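Local coordinates for endoglycosidase (Bacteroides thetaiotaomicron, PDB 6Q64), which probably hydrolyses O-glycosidic bonds within complex N-glycans, as a family 18 glycoside hydrolase of a gut bacterium, at residues M55-Y58 and F59-R63; L348-A351 and L352-N356; N148-Y152 and W153-K157; M213-F216 and I217-L220; V101-W104 and G105-G108. The protein carries 1 engineered substitution. All coordinates share one frame; numbering follows the deposited sequence.

Contact 1 of 5, residues M55-Y58 and F59-R63; sequences MREY and FAQIR
Tyr58 packs against Phe59 and Ile62 on the surface of helix 53-65, and its side chain can be followed outward atom by atom. CB lies 3.1 Å from Phe59 N. With CG anti to the backbone N (chi1 164°), the ring is carried toward Ile62 on the next turn. Its CD2 edge lies over the centre of the ring of the neighbouring Phe59, and CE2 approaches Phe59 CE1 at 3.6 Å. This is an edge-to-face pair with Tyr58 giving the edge, the planes 58° apart. Further out, Ile62 CG1 covers one face of the tyrosine ring in a CH-pi contact, 3.8 Å from Tyr58 CZ. At the tip, OH passes 3.8 Å from Ile62 CD1 and hydrogen-bonds to Asp96. Phe59, buried beneath, presses on Leu51, Val124 and Lys125, while Arg63 pairs with Glu48 and donates to Val124 O. The helix, which precedes strand 72-76 in the chain, is thus packed against the loop following helix 112-123.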
loop_
_atom_site.group_PDB
_atom_site.type_symbol
_atom_site.label_atom_id
_atom_site.label_comp_id
_atom_site.label_asym_id
_atom_site.label_seq_id
_atom_site.Cartn_x
_atom_site.Cartn_y
_atom_site.Cartn_z
HETATM N N MSE A 55 -4.154 -27.133 -8.023
HETATM C CA MSE A 55 -3.617 -25.904 -7.446
HETATM C C MSE A 55 -3.580 -24.764 -8.454
HETATM O O MSE A 55 -3.558 -23.600 -8.072
HETATM C CB MSE A 55 -2.198 -26.068 -6.909
HETATM C CG MSE A 55 -2.091 -26.935 -5.704
HETATM SE SE MSE A 55 -2.866 -26.078 -4.152
HETATM C CE MSE A 55 -4.127 -27.512 -4.296
ATOM N N ARG A 56 -3.505 -25.105 -9.734
ATOM C CA ARG A 56 -3.760 -24.143 -10.788
ATOM C C ARG A 56 -5.157 -23.523 -10.599
ATOM O O ARG A 56 -5.233 -22.275 -10.576
ATOM C CB ARG A 56 -3.614 -24.827 -12.150
ATOM C CG ARG A 56 -2.349 -24.419 -12.887
ATOM C CD ARG A 56 -1.590 -25.555 -13.536
ATOM N NE ARG A 56 -2.276 -26.098 -14.696
ATOM C CZ ARG A 56 -1.934 -27.225 -15.299
ATOM N NH1 ARG A 56 -0.902 -27.915 -14.853
ATOM N NH2 ARG A 56 -2.618 -27.651 -16.347
ATOM N N GLU A 57 -6.184 -24.372 -10.469
ATOM C CA GLU A 57 -7.612 -24.005 -10.356
ATOM C C GLU A 57 -7.790 -23.219 -9.057
ATOM O O GLU A 57 -8.516 -22.204 -9.078
ATOM C CB GLU A 57 -8.518 -25.246 -10.459
ATOM C CG GLU A 57 -10.028 -24.971 -10.277
ATOM C CD GLU A 57 -10.717 -23.917 -11.170
ATOM O OE1 GLU A 57 -10.803 -24.140 -12.412
ATOM O OE2 GLU A 57 -11.201 -22.868 -10.631
ATOM N N TYR A 58 -7.142 -23.645 -7.974
ATOM C CA TYR A 58 -7.247 -22.967 -6.661
ATOM C C TYR A 58 -6.839 -21.513 -6.854
ATOM O O TYR A 58 -7.548 -20.664 -6.369
ATOM C CB TYR A 58 -6.345 -23.571 -5.583
ATOM C CG TYR A 58 -6.162 -22.681 -4.372
ATOM C CD1 TYR A 58 -7.237 -22.359 -3.564
ATOM C CD2 TYR A 58 -4.935 -22.094 -4.064
ATOM C CE1 TYR A 58 -7.090 -21.523 -2.463
ATOM C CE2 TYR A 58 -4.767 -21.253 -2.963
ATOM C CZ TYR A 58 -5.854 -20.968 -2.151
ATOM O OH TYR A 58 -5.743 -20.167 -1.044
ATOM N N PHE A 59 -5.694 -21.238 -7.476
ATOM C CA PHE A 59 -5.150 -19.854 -7.530
ATOM C C PHE A 59 -5.921 -19.057 -8.586
ATOM O O PHE A 59 -5.809 -17.838 -8.577
ATOM C CB PHE A 59 -3.647 -19.828 -7.816
ATOM C CG PHE A 59 -2.751 -20.204 -6.664
ATOM C CD1 PHE A 59 -2.713 -19.440 -5.515
ATOM C CD2 PHE A 59 -1.909 -21.297 -6.743
ATOM C CE1 PHE A 59 -1.877 -19.773 -4.464
ATOM C CE2 PHE A 59 -1.068 -21.619 -5.691
ATOM C CZ PHE A 59 -1.055 -20.864 -4.547
ATOM N N ALA A 60 -6.654 -19.730 -9.481
ATOM C CA ALA A 60 -7.538 -19.093 -10.487
ATOM C C ALA A 60 -8.702 -18.414 -9.753
ATOM O O ALA A 60 -9.020 -17.260 -10.102
ATOM C CB ALA A 60 -8.025 -20.103 -11.492
ATOM N N GLN A 61 -9.284 -19.078 -8.756
ATOM C CA GLN A 61 -10.346 -18.488 -7.914
ATOM C C GLN A 61 -9.746 -17.355 -7.087
ATOM O O GLN A 61 -10.463 -16.370 -6.843
ATOM C CB GLN A 61 -10.948 -19.493 -6.951
ATOM C CG GLN A 61 -11.158 -20.835 -7.601
ATOM C CD GLN A 61 -12.601 -21.068 -7.936
ATOM O OE1 GLN A 61 -13.297 -20.150 -8.369
ATOM N NE2 GLN A 61 -13.041 -22.306 -7.720
ATOM N N ILE A 62 -8.499 -17.483 -6.648
ATOM C CA ILE A 62 -7.873 -16.400 -5.843
ATOM C C ILE A 62 -7.764 -15.184 -6.753
ATOM O O ILE A 62 -8.150 -14.101 -6.320
ATOM C CB ILE A 62 -6.521 -16.809 -5.232
ATOM C CG1 ILE A 62 -6.698 -17.965 -4.250
ATOM C CG2 ILE A 62 -5.850 -15.629 -4.543
ATOM C CD1 ILE A 62 -7.750 -17.705 -3.205
ATOM N N ARG A 63 -7.281 -15.395 -7.974
ATOM C CA ARG A 63 -7.104 -14.338 -8.994
ATOM C C ARG A 63 -8.463 -13.678 -9.290
ATOM O O ARG A 63 -8.455 -12.439 -9.455
ATOM C CB ARG A 63 -6.423 -14.918 -10.236
ATOM C CG ARG A 63 -4.929 -14.637 -10.314
ATOM C CD ARG A 63 -4.337 -15.089 -11.653
ATOM N NE ARG A 63 -3.823 -16.454 -11.548
ATOM C CZ ARG A 63 -4.341 -17.533 -12.117
ATOM N NH1 ARG A 63 -5.372 -17.450 -12.935
ATOM N NH2 ARG A 63 -3.787 -18.709 -11.884
#

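Contact 2 of 5, residues L348-A351 and L352-N356; sequences LRKA and LYFGN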
loop_
_atom_site.group_PDB
_atom_site.type_symbol
_atom_site.label_atom_id
_atom_site.label_comp_id
_atom_site.label_asym_id
_atom_site.label_seq_id
_atom_site.Cartn_x
_atom_site.Cartn_y
_atom_site.Cartn_z
ATOM N N LEU A 348 -3.379 -10.379 10.659
ATOM C CA LEU A 348 -3.827 -10.066 9.287
ATOM C C LEU A 348 -4.856 -11.111 8.803
ATOM O O LEU A 348 -5.906 -10.704 8.294
ATOM C CB LEU A 348 -2.606 -9.958 8.375
ATOM C CG LEU A 348 -2.900 -9.379 6.994
ATOM C CD1 LEU A 348 -3.505 -7.978 7.090
ATOM C CD2 LEU A 348 -1.639 -9.363 6.137
ATOM N N ARG A 349 -4.602 -12.411 8.954
ATOM C CA ARG A 349 -5.490 -13.477 8.399
ATOM C C ARG A 349 -6.884 -13.424 9.056
ATOM O O ARG A 349 -7.943 -13.606 8.366
ATOM C CB ARG A 349 -4.878 -14.843 8.684
ATOM C CG ARG A 349 -4.049 -15.431 7.559
ATOM C CD ARG A 349 -3.761 -16.888 7.882
ATOM N NE ARG A 349 -2.400 -17.242 7.542
ATOM C CZ ARG A 349 -1.994 -17.576 6.322
ATOM N NH1 ARG A 349 -2.853 -17.621 5.313
ATOM N NH2 ARG A 349 -0.722 -17.884 6.116
ATOM N N LYS A 350 -6.866 -13.269 10.372
ATOM C CA LYS A 350 -8.078 -13.177 11.190
ATOM C C LYS A 350 -8.850 -11.938 10.734
ATOM O O LYS A 350 -10.052 -12.058 10.425
ATOM C CB LYS A 350 -7.710 -13.070 12.669
ATOM C CG LYS A 350 -8.818 -13.491 13.624
ATOM C CD LYS A 350 -8.381 -13.360 15.038
ATOM C CE LYS A 350 -8.679 -14.598 15.851
ATOM N NZ LYS A 350 -10.098 -14.577 16.299
ATOM N N ALA A 351 -8.170 -10.793 10.690
ATOM C CA ALA A 351 -8.770 -9.493 10.327
ATOM C C ALA A 351 -9.515 -9.673 9.008
ATOM O O ALA A 351 -10.727 -9.458 9.007
ATOM C CB ALA A 351 -7.722 -8.426 10.254
ATOM N N LEU A 352 -8.861 -10.175 7.962
ATOM C CA LEU A 352 -9.505 -10.339 6.624
ATOM C C LEU A 352 -10.613 -11.385 6.667
ATOM O O LEU A 352 -11.510 -11.297 5.843
ATOM C CB LEU A 352 -8.442 -10.679 5.587
ATOM C CG LEU A 352 -7.388 -9.585 5.487
ATOM C CD1 LEU A 352 -6.281 -9.945 4.537
ATOM C CD2 LEU A 352 -8.050 -8.281 5.052
ATOM N N TYR A 353 -10.571 -12.307 7.617
ATOM C CA TYR A 353 -11.624 -13.326 7.773
ATOM C C TYR A 353 -12.835 -12.626 8.392
ATOM O O TYR A 353 -13.993 -12.894 8.005
ATOM C CB TYR A 353 -11.113 -14.506 8.608
ATOM C CG TYR A 353 -12.214 -15.424 9.102
ATOM C CD1 TYR A 353 -12.909 -16.235 8.215
ATOM C CD2 TYR A 353 -12.543 -15.494 10.449
ATOM C CE1 TYR A 353 -13.948 -17.053 8.647
ATOM C CE2 TYR A 353 -13.569 -16.307 10.892
ATOM C CZ TYR A 353 -14.294 -17.068 9.989
ATOM O OH TYR A 353 -15.285 -17.895 10.440
ATOM N N PHE A 354 -12.567 -11.742 9.353
ATOM C CA PHE A 354 -13.609 -10.918 10.036
ATOM C C PHE A 354 -14.235 -9.959 8.991
ATOM O O PHE A 354 -15.428 -10.019 8.762
ATOM C CB PHE A 354 -13.012 -10.289 11.305
ATOM C CG PHE A 354 -13.182 -11.140 12.540
ATOM C CD1 PHE A 354 -12.795 -12.470 12.554
ATOM C CD2 PHE A 354 -13.743 -10.631 13.694
ATOM C CE1 PHE A 354 -12.974 -13.253 13.687
ATOM C CE2 PHE A 354 -13.935 -11.420 14.816
ATOM C CZ PHE A 354 -13.537 -12.727 14.815
ATOM N N GLY A 355 -13.418 -9.233 8.238
ATOM C CA GLY A 355 -13.867 -8.256 7.236
ATOM C C GLY A 355 -14.660 -8.851 6.088
ATOM O O GLY A 355 -15.579 -8.165 5.602
ATOM N N ASN A 356 -14.337 -10.069 5.668
ATOM C CA ASN A 356 -14.847 -10.678 4.413
ATOM C C ASN A 356 -15.813 -11.834 4.701
ATOM O O ASN A 356 -16.539 -12.173 3.787
ATOM C CB ASN A 356 -13.683 -11.092 3.526
ATOM C CG ASN A 356 -12.973 -9.880 2.974
ATOM O OD1 ASN A 356 -13.536 -9.188 2.137
ATOM N ND2 ASN A 356 -11.778 -9.575 3.466
#
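Lys350 and Phe354 lie side by side one turn apart on helix 346-358, the last helix of the TIM barrel. The phenyl CE1 is 4.2 Å from Lys350 CG and 4.1 Å from Lys350 NZ, because the lysine chain leaves the helix with CG anti to the backbone N (chi1 -158°) and then bends at its third and fourth torsions to stay beside the ring. A serine in place of Phe354 takes away the ring, and the lysine chain would probably be left without its neighbour, its amine free to swing. Leu348 and Leu352 make an apolar contact, in which Leu348 CG is 4.2 Å from Leu352 CD1. Beneath the side chains run the backbone hydrogen bonds of the helix, where Phe354 N donates to Lys350 O at 2.8 Å and Gly355 N reaches Ala351 O. The next shell positions the helix: Leu348, Ala351 and Leu352 all rest on Ile330 of strand 329-333, and Ala351 also meets Ile313 and Ala317 of helix 311-317. Asn356 turns back on its own helix while its OD1 accepts from Val71 N. Its ND2 donates to Leu352 O at 2.9 Å, in the carbonyl plane and on a lone pair.

Contact 3 of 5, residues N148-Y152 and W153-K157; sequences NATQY and WVEEK
Tyr152 turns an edge onto the indole of Trp153, its CD2 lying 3.5 Å above the plane and toward the rim of that face. Both rings belong to the short, N-capped helix 149-155, between strand 128-135 and helix 162-179 of the TIM barrel. The planes stand 70° apart in an edge-to-face pair, with Tyr152 CD2 3.5 Å from Trp153 CE2; Tyr152 CG is anti to the backbone N (chi1 -180°), which turns the ring edge toward the indole. At the edge of the indole sits Ala149 O, which also accepts the Trp153 backbone N-H. The tyrosine ring has two neighbours near its own plane, the indole on the CD2 side and Glu156 OE1 on the CD1 side, 3.9 Å from Tyr152 CD1; carboxylate and ring are almost perpendicular. Lys157 runs alongside the same ring, its NZ ending 4.1 Å from Tyr152 OH. Trp153 faces helix 162-179, stacking edge-to-face with Tyr169 and touching Ala172, whereas Tyr152 leans on Pro144. The helix widens toward its far end: Val154 N still bonds to Thr150 O, but Glu156 N reaches five residues back to Gln151 O at 3.1 Å, a pi-type turn. At the start, Asn148 is the N-cap, its OD1 accepting from Gln151 N at 2.8 Å with an N-H...O angle of 160°.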
loop_
_atom_site.group_PDB
_atom_site.type_symbol
_atom_site.label_atom_id
_atom_site.label_comp_id
_atom_site.label_asym_id
_atom_site.label_seq_id
_atom_site.Cartn_x
_atom_site.Cartn_y
_atom_site.Cartn_z
ATOM N N ASN A 148 23.902 17.581 -6.071
ATOM C CA ASN A 148 22.840 18.463 -5.509
ATOM C C ASN A 148 21.481 18.090 -6.144
ATOM O O ASN A 148 21.413 17.899 -7.375
ATOM C CB ASN A 148 23.233 19.941 -5.657
ATOM C CG ASN A 148 22.176 20.902 -5.149
ATOM O OD1 ASN A 148 21.049 20.955 -5.663
ATOM N ND2 ASN A 148 22.527 21.671 -4.130
ATOM N N ALA A 149 20.423 17.988 -5.337
ATOM C CA ALA A 149 19.038 17.731 -5.810
ATOM C C ALA A 149 18.587 18.852 -6.761
ATOM O O ALA A 149 18.319 18.555 -7.970
ATOM C CB ALA A 149 18.088 17.586 -4.646
ATOM N N THR A 150 18.518 20.097 -6.274
ATOM C CA THR A 150 17.913 21.196 -7.069
ATOM C C THR A 150 18.772 21.356 -8.330
ATOM O O THR A 150 18.199 21.643 -9.397
ATOM C CB THR A 150 17.651 22.483 -6.266
ATOM O OG1 THR A 150 18.638 23.473 -6.534
ATOM C CG2 THR A 150 17.561 22.255 -4.772
ATOM N N GLN A 151 20.080 21.107 -8.235
ATOM C CA GLN A 151 20.997 21.226 -9.400
ATOM C C GLN A 151 20.666 20.111 -10.385
ATOM O O GLN A 151 20.347 20.410 -11.559
ATOM C CB GLN A 151 22.467 21.174 -8.981
ATOM C CG GLN A 151 22.884 22.404 -8.186
ATOM C CD GLN A 151 24.324 22.791 -8.409
ATOM O OE1 GLN A 151 25.244 22.019 -8.148
ATOM N NE2 GLN A 151 24.529 24.014 -8.875
ATOM N N TYR A 152 20.709 18.872 -9.901
ATOM C CA TYR A 152 20.577 17.676 -10.765
ATOM C C TYR A 152 19.240 17.733 -11.510
ATOM O O TYR A 152 19.180 17.405 -12.715
ATOM C CB TYR A 152 20.684 16.361 -9.985
ATOM C CG TYR A 152 20.550 15.180 -10.909
ATOM C CD1 TYR A 152 21.355 15.097 -12.034
ATOM C CD2 TYR A 152 19.583 14.204 -10.723
ATOM C CE1 TYR A 152 21.232 14.059 -12.937
ATOM C CE2 TYR A 152 19.443 13.154 -11.620
ATOM C CZ TYR A 152 20.276 13.086 -12.727
ATOM O OH TYR A 152 20.191 12.078 -13.637
ATOM N N TRP A 153 18.190 18.140 -10.809
ATOM C CA TRP A 153 16.805 17.889 -11.264
ATOM C C TRP A 153 16.280 19.086 -12.065
ATOM O O TRP A 153 15.657 18.842 -13.119
ATOM C CB TRP A 153 15.946 17.509 -10.054
ATOM C CG TRP A 153 16.185 16.094 -9.613
ATOM C CD1 TRP A 153 16.779 15.667 -8.458
ATOM C CD2 TRP A 153 15.877 14.903 -10.366
ATOM N NE1 TRP A 153 16.832 14.296 -8.432
ATOM C CE2 TRP A 153 16.294 13.803 -9.593
ATOM C CE3 TRP A 153 15.284 14.662 -11.613
ATOM C CZ2 TRP A 153 16.131 12.492 -10.031
ATOM C CZ3 TRP A 153 15.136 13.367 -12.052
ATOM C CH2 TRP A 153 15.561 12.298 -11.270
ATOM N N VAL A 154 16.581 20.318 -11.628
ATOM C CA VAL A 154 15.918 21.566 -12.122
ATOM C C VAL A 154 16.642 22.090 -13.375
ATOM O O VAL A 154 16.014 22.025 -14.453
ATOM C CB VAL A 154 15.793 22.635 -11.013
ATOM C CG1 VAL A 154 15.182 23.936 -11.526
ATOM C CG2 VAL A 154 14.996 22.116 -9.817
ATOM N N GLU A 155 17.868 22.629 -13.260
ATOM C CA GLU A 155 18.627 23.143 -14.447
ATOM C C GLU A 155 19.155 21.954 -15.260
ATOM O O GLU A 155 19.008 21.981 -16.507
ATOM C CB GLU A 155 19.776 24.118 -14.132
ATOM C CG GLU A 155 20.515 23.887 -12.820
ATOM C CD GLU A 155 20.140 24.851 -11.702
ATOM O OE1 GLU A 155 19.840 26.034 -12.013
ATOM O OE2 GLU A 155 20.156 24.422 -10.521
ATOM N N GLU A 156 19.726 20.955 -14.571
ATOM C CA GLU A 156 20.482 19.841 -15.206
ATOM C C GLU A 156 19.524 18.862 -15.905
ATOM O O GLU A 156 20.004 18.137 -16.800
ATOM C CB GLU A 156 21.406 19.155 -14.189
ATOM C CG GLU A 156 22.603 20.017 -13.790
ATOM C CD GLU A 156 23.735 19.304 -13.068
ATOM O OE1 GLU A 156 23.674 18.039 -12.942
ATOM O OE2 GLU A 156 24.677 20.023 -12.636
ATOM N N LYS A 157 18.231 18.869 -15.561
ATOM C CA LYS A 157 17.257 17.833 -16.009
ATOM C C LYS A 157 15.948 18.466 -16.516
ATOM O O LYS A 157 15.459 18.025 -17.580
ATOM C CB LYS A 157 17.031 16.844 -14.865
ATOM C CG LYS A 157 16.648 15.449 -15.320
ATOM C CD LYS A 157 17.746 14.722 -16.057
ATOM C CE LYS A 157 17.288 13.377 -16.575
ATOM N NZ LYS A 157 18.393 12.690 -17.275
#

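Contact 4 of 5, residues M213-F216 and I217-L220; sequences MQVF and IETL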
loop_
_atom_site.group_PDB
_atom_site.type_symbol
_atom_site.label_atom_id
_atom_site.label_comp_id
_atom_site.label_asym_id
_atom_site.label_seq_id
_atom_site.Cartn_x
_atom_site.Cartn_y
_atom_site.Cartn_z
HETATM N N MSE A 213 3.029 19.330 -6.872
HETATM C CA MSE A 213 2.501 18.028 -6.510
HETATM C C MSE A 213 1.399 17.570 -7.474
HETATM O O MSE A 213 1.139 16.389 -7.584
HETATM C CB MSE A 213 2.053 18.031 -5.044
HETATM C CG MSE A 213 2.193 16.662 -4.370
HETATM SE SE MSE A 213 3.978 15.787 -4.523
HETATM C CE MSE A 213 4.571 17.213 -3.365
ATOM N N GLN A 214 0.761 18.480 -8.205
ATOM C CA GLN A 214 -0.330 18.112 -9.088
ATOM C C GLN A 214 0.235 17.506 -10.376
ATOM O O GLN A 214 -0.311 16.486 -10.847
ATOM C CB GLN A 214 -1.207 19.334 -9.379
ATOM C CG GLN A 214 -2.188 19.160 -10.537
ATOM C CD GLN A 214 -3.385 18.287 -10.183
ATOM O OE1 GLN A 214 -3.820 18.217 -9.027
ATOM N NE2 GLN A 214 -3.919 17.630 -11.195
ATOM N N VAL A 215 1.259 18.109 -10.969
ATOM C CA VAL A 215 1.766 17.597 -12.283
ATOM C C VAL A 215 2.706 16.409 -11.994
ATOM O O VAL A 215 2.931 15.559 -12.898
ATOM C CB VAL A 215 2.359 18.707 -13.182
ATOM C CG1 VAL A 215 3.558 19.388 -12.555
ATOM C CG2 VAL A 215 2.684 18.199 -14.586
ATOM N N PHE A 216 3.138 16.289 -10.737
ATOM C CA PHE A 216 3.850 15.096 -10.226
ATOM C C PHE A 216 2.941 13.879 -10.414
ATOM O O PHE A 216 3.198 12.992 -11.263
ATOM C CB PHE A 216 4.252 15.313 -8.769
ATOM C CG PHE A 216 5.021 14.152 -8.203
ATOM C CD1 PHE A 216 6.216 13.757 -8.787
ATOM C CD2 PHE A 216 4.533 13.425 -7.123
ATOM C CE1 PHE A 216 6.925 12.678 -8.284
ATOM C CE2 PHE A 216 5.240 12.341 -6.624
ATOM C CZ PHE A 216 6.438 11.975 -7.206
ATOM N N ILE A 217 1.852 13.888 -9.658
ATOM C CA ILE A 217 0.783 12.852 -9.673
ATOM C C ILE A 217 0.214 12.722 -11.083
ATOM O O ILE A 217 -0.099 11.613 -11.475
ATOM C CB ILE A 217 -0.313 13.250 -8.678
ATOM C CG1 ILE A 217 0.200 13.205 -7.241
ATOM C CG2 ILE A 217 -1.552 12.404 -8.868
ATOM C CD1 ILE A 217 -0.732 13.865 -6.276
ATOM N N GLU A 218 0.049 13.833 -11.793
ATOM C CA GLU A 218 -0.502 13.823 -13.170
ATOM C C GLU A 218 0.402 12.956 -14.057
ATOM O O GLU A 218 -0.157 12.165 -14.848
ATOM C CB GLU A 218 -0.636 15.252 -13.700
ATOM C CG GLU A 218 -2.059 15.734 -13.883
ATOM C CD GLU A 218 -2.142 17.168 -14.385
ATOM O OE1 GLU A 218 -1.362 17.527 -15.307
ATOM O OE2 GLU A 218 -2.955 17.942 -13.834
ATOM N N THR A 219 1.732 13.088 -13.907
ATOM C CA THR A 219 2.755 12.414 -14.759
ATOM C C THR A 219 2.850 10.925 -14.423
ATOM O O THR A 219 2.972 10.128 -15.357
ATOM C CB THR A 219 4.166 12.989 -14.610
ATOM O OG1 THR A 219 4.151 14.415 -14.735
ATOM C CG2 THR A 219 5.105 12.405 -15.645
ATOM N N LEU A 220 2.801 10.563 -13.144
ATOM C CA LEU A 220 2.695 9.142 -12.719
ATOM C C LEU A 220 1.405 8.523 -13.276
ATOM O O LEU A 220 1.531 7.503 -13.945
ATOM C CB LEU A 220 2.763 9.056 -11.199
ATOM C CG LEU A 220 4.078 9.533 -10.591
ATOM C CD1 LEU A 220 3.986 9.661 -9.078
ATOM C CD2 LEU A 220 5.201 8.588 -10.973
#
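Helix 211-224 connects strands 184-189 and 230-235 of the TIM barrel, and within it Gln214, Val215 and Phe216 each engage the residue four places on through their side chains or backbone. The straightest bond joins the polar pair: Gln214 NE2 donates to Glu218 OE2 at 2.8 Å and 175°. Gln214 has CG anti to the backbone N (chi1 166°) and bends at chi2, which brings NE2 to Glu218. The acceptor lies in the amide plane and is met on the anti side, 22° out of the carboxylate plane. The other end of the amide is held too, since Gln214 OE1 hydrogen-bonds to Thr244. With a leucine in place of Glu218, Gln214 NE2 would probably lose this acceptor, and the amide one of the two bonds that fix its rotation. At the next residue, Val215 O receives both Thr219 N, at 2.9 Å, and Thr219 OG1, whose very short 2.5 Å separation is doubtful in its exact value. On the inward side Leu220 CD1 sits over one face of the Phe216 ring, a CH-pi contact 3.8 Å from Phe216 CE2. Phe216 continues inward to Ile135 and Ile187 on the barrel strands and to Val166 of helix 162-179. The helix therefore shows an apolar side to the barrel, while the N-H directed at Glu218 would be expected to favour the ionised carboxylate.

Contact 5 of 5, residues V101-W104 and G105-G108; sequences VSLW and GTRG
Leu103 and Thr106 make the close part of this turn: Thr106 OG1 comes within 3.2 Å of Leu103 CB and 3.8 Å of Leu103 CD1. The hydroxyl reaches the leucine because OG1 stands between the backbone N and the carbonyl carbon (chi1 71°). Leu103 is buried, with Trp80, Leu182 and Ala129 around it. By contrast, the outer side is loose. Gly105 is exposed, and no hydrogen bond ties the residues before it to those after it. Its backbone (phi 109°, psi -38°) calls for glycine, since a CB would clash with Trp104 O. Beyond it Arg107 folds back so that Gly105 O lies 3.4 Å above the centre of its guanidinium, and NH1 makes a weak bond to Thr106 O at 3.1 Å; its firmer tie is from NE to Gln141. The Trp104 ring stays near Gly105 N at its base and makes edge-to-face contacts with Tyr333 and His334. Ser102, just upstream, hydrogen-bonds through OG to Asp186 on strand 184-189, the strand that carries the acidic motif of family 18. A loop leaving the C-terminal end of a strand in this way is typical of TIM barrels, where such loops line the active site.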
loop_
_atom_site.group_PDB
_atom_site.type_symbol
_atom_site.label_atom_id
_atom_site.label_comp_id
_atom_site.label_asym_id
_atom_site.label_seq_id
_atom_site.Cartn_x
_atom_site.Cartn_y
_atom_site.Cartn_z
ATOM N N VAL A 101 0.924 -4.828 -1.827
ATOM C CA VAL A 101 1.903 -4.583 -0.753
ATOM C C VAL A 101 2.801 -3.432 -1.195
ATOM O O VAL A 101 3.013 -3.231 -2.423
ATOM C CB VAL A 101 2.634 -5.922 -0.517
ATOM C CG1 VAL A 101 4.143 -5.820 -0.497
ATOM C CG2 VAL A 101 2.117 -6.657 0.717
ATOM N N SER A 102 3.276 -2.685 -0.213
ATOM C CA SER A 102 4.312 -1.649 -0.391
ATOM C C SER A 102 5.615 -2.156 0.210
ATOM O O SER A 102 5.582 -2.613 1.370
ATOM C CB SER A 102 3.871 -0.358 0.220
ATOM O OG SER A 102 2.999 0.322 -0.674
ATOM N N LEU A 103 6.701 -2.054 -0.555
ATOM C CA LEU A 103 8.037 -2.567 -0.188
ATOM C C LEU A 103 8.782 -1.505 0.622
ATOM O O LEU A 103 9.469 -0.651 0.020
ATOM C CB LEU A 103 8.769 -2.943 -1.476
ATOM C CG LEU A 103 8.005 -3.923 -2.359
ATOM C CD1 LEU A 103 8.611 -4.007 -3.748
ATOM C CD2 LEU A 103 7.950 -5.290 -1.716
ATOM N N TRP A 104 8.667 -1.601 1.947
ATOM C CA TRP A 104 9.478 -0.837 2.929
ATOM C C TRP A 104 10.961 -1.189 2.740
ATOM O O TRP A 104 11.359 -2.339 3.077
ATOM C CB TRP A 104 9.022 -1.077 4.378
ATOM C CG TRP A 104 9.646 -0.103 5.326
ATOM C CD1 TRP A 104 10.757 -0.296 6.099
ATOM C CD2 TRP A 104 9.234 1.260 5.530
ATOM N NE1 TRP A 104 11.048 0.843 6.799
ATOM C CE2 TRP A 104 10.136 1.819 6.470
ATOM C CE3 TRP A 104 8.194 2.061 5.025
ATOM C CZ2 TRP A 104 10.016 3.147 6.912
ATOM C CZ3 TRP A 104 8.077 3.368 5.466
ATOM C CH2 TRP A 104 8.977 3.903 6.399
ATOM N N GLY A 105 11.717 -0.239 2.176
ATOM C CA GLY A 105 13.185 -0.240 2.183
ATOM C C GLY A 105 13.772 -0.519 0.811
ATOM O O GLY A 105 14.822 0.098 0.491
ATOM N N THR A 106 13.168 -1.409 0.018
ATOM C CA THR A 106 13.788 -1.848 -1.260
ATOM C C THR A 106 13.661 -0.718 -2.269
ATOM O O THR A 106 12.638 -0.053 -2.237
ATOM C CB THR A 106 13.177 -3.136 -1.808
ATOM O OG1 THR A 106 11.876 -2.743 -2.240
ATOM C CG2 THR A 106 13.179 -4.268 -0.798
ATOM N N ARG A 107 14.677 -0.518 -3.104
ATOM C CA ARG A 107 14.827 0.665 -3.995
ATOM C C ARG A 107 15.010 0.170 -5.426
ATOM O O ARG A 107 14.140 0.415 -6.252
ATOM C CB ARG A 107 16.008 1.538 -3.536
ATOM C CG ARG A 107 15.683 3.023 -3.406
ATOM C CD ARG A 107 14.347 3.270 -2.697
ATOM N NE ARG A 107 14.435 3.652 -1.288
ATOM C CZ ARG A 107 13.573 3.300 -0.325
ATOM N NH1 ARG A 107 12.535 2.508 -0.563
ATOM N NH2 ARG A 107 13.768 3.738 0.905
ATOM N N GLY A 108 16.113 -0.514 -5.687
ATOM C CA GLY A 108 16.404 -1.097 -7.002
ATOM C C GLY A 108 17.302 -2.298 -6.837
ATOM O O GLY A 108 17.152 -3.006 -5.818
#

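How the contacts relate
Contact 5 is the most central of the five, about 10 Å from the centre of the chain, at the strand-end side where a TIM barrel carries its active site. Strand 184-189, which leads to the engineered glutamine, touches both contact 5 and contact 4: Asp186 meets Ser102, while Ile187 meets Phe216. Contacts 1 and 2 sit on the first and last helices, their nearest atoms about 7 Å apart. Contacts 3 and 4, with centres about 18 Å apart, both lean on helix 162-179. Contacts 1 and 3 lie on opposite sides of the chain's centre, their centres about 48 Å apart. No two of the five touch directly.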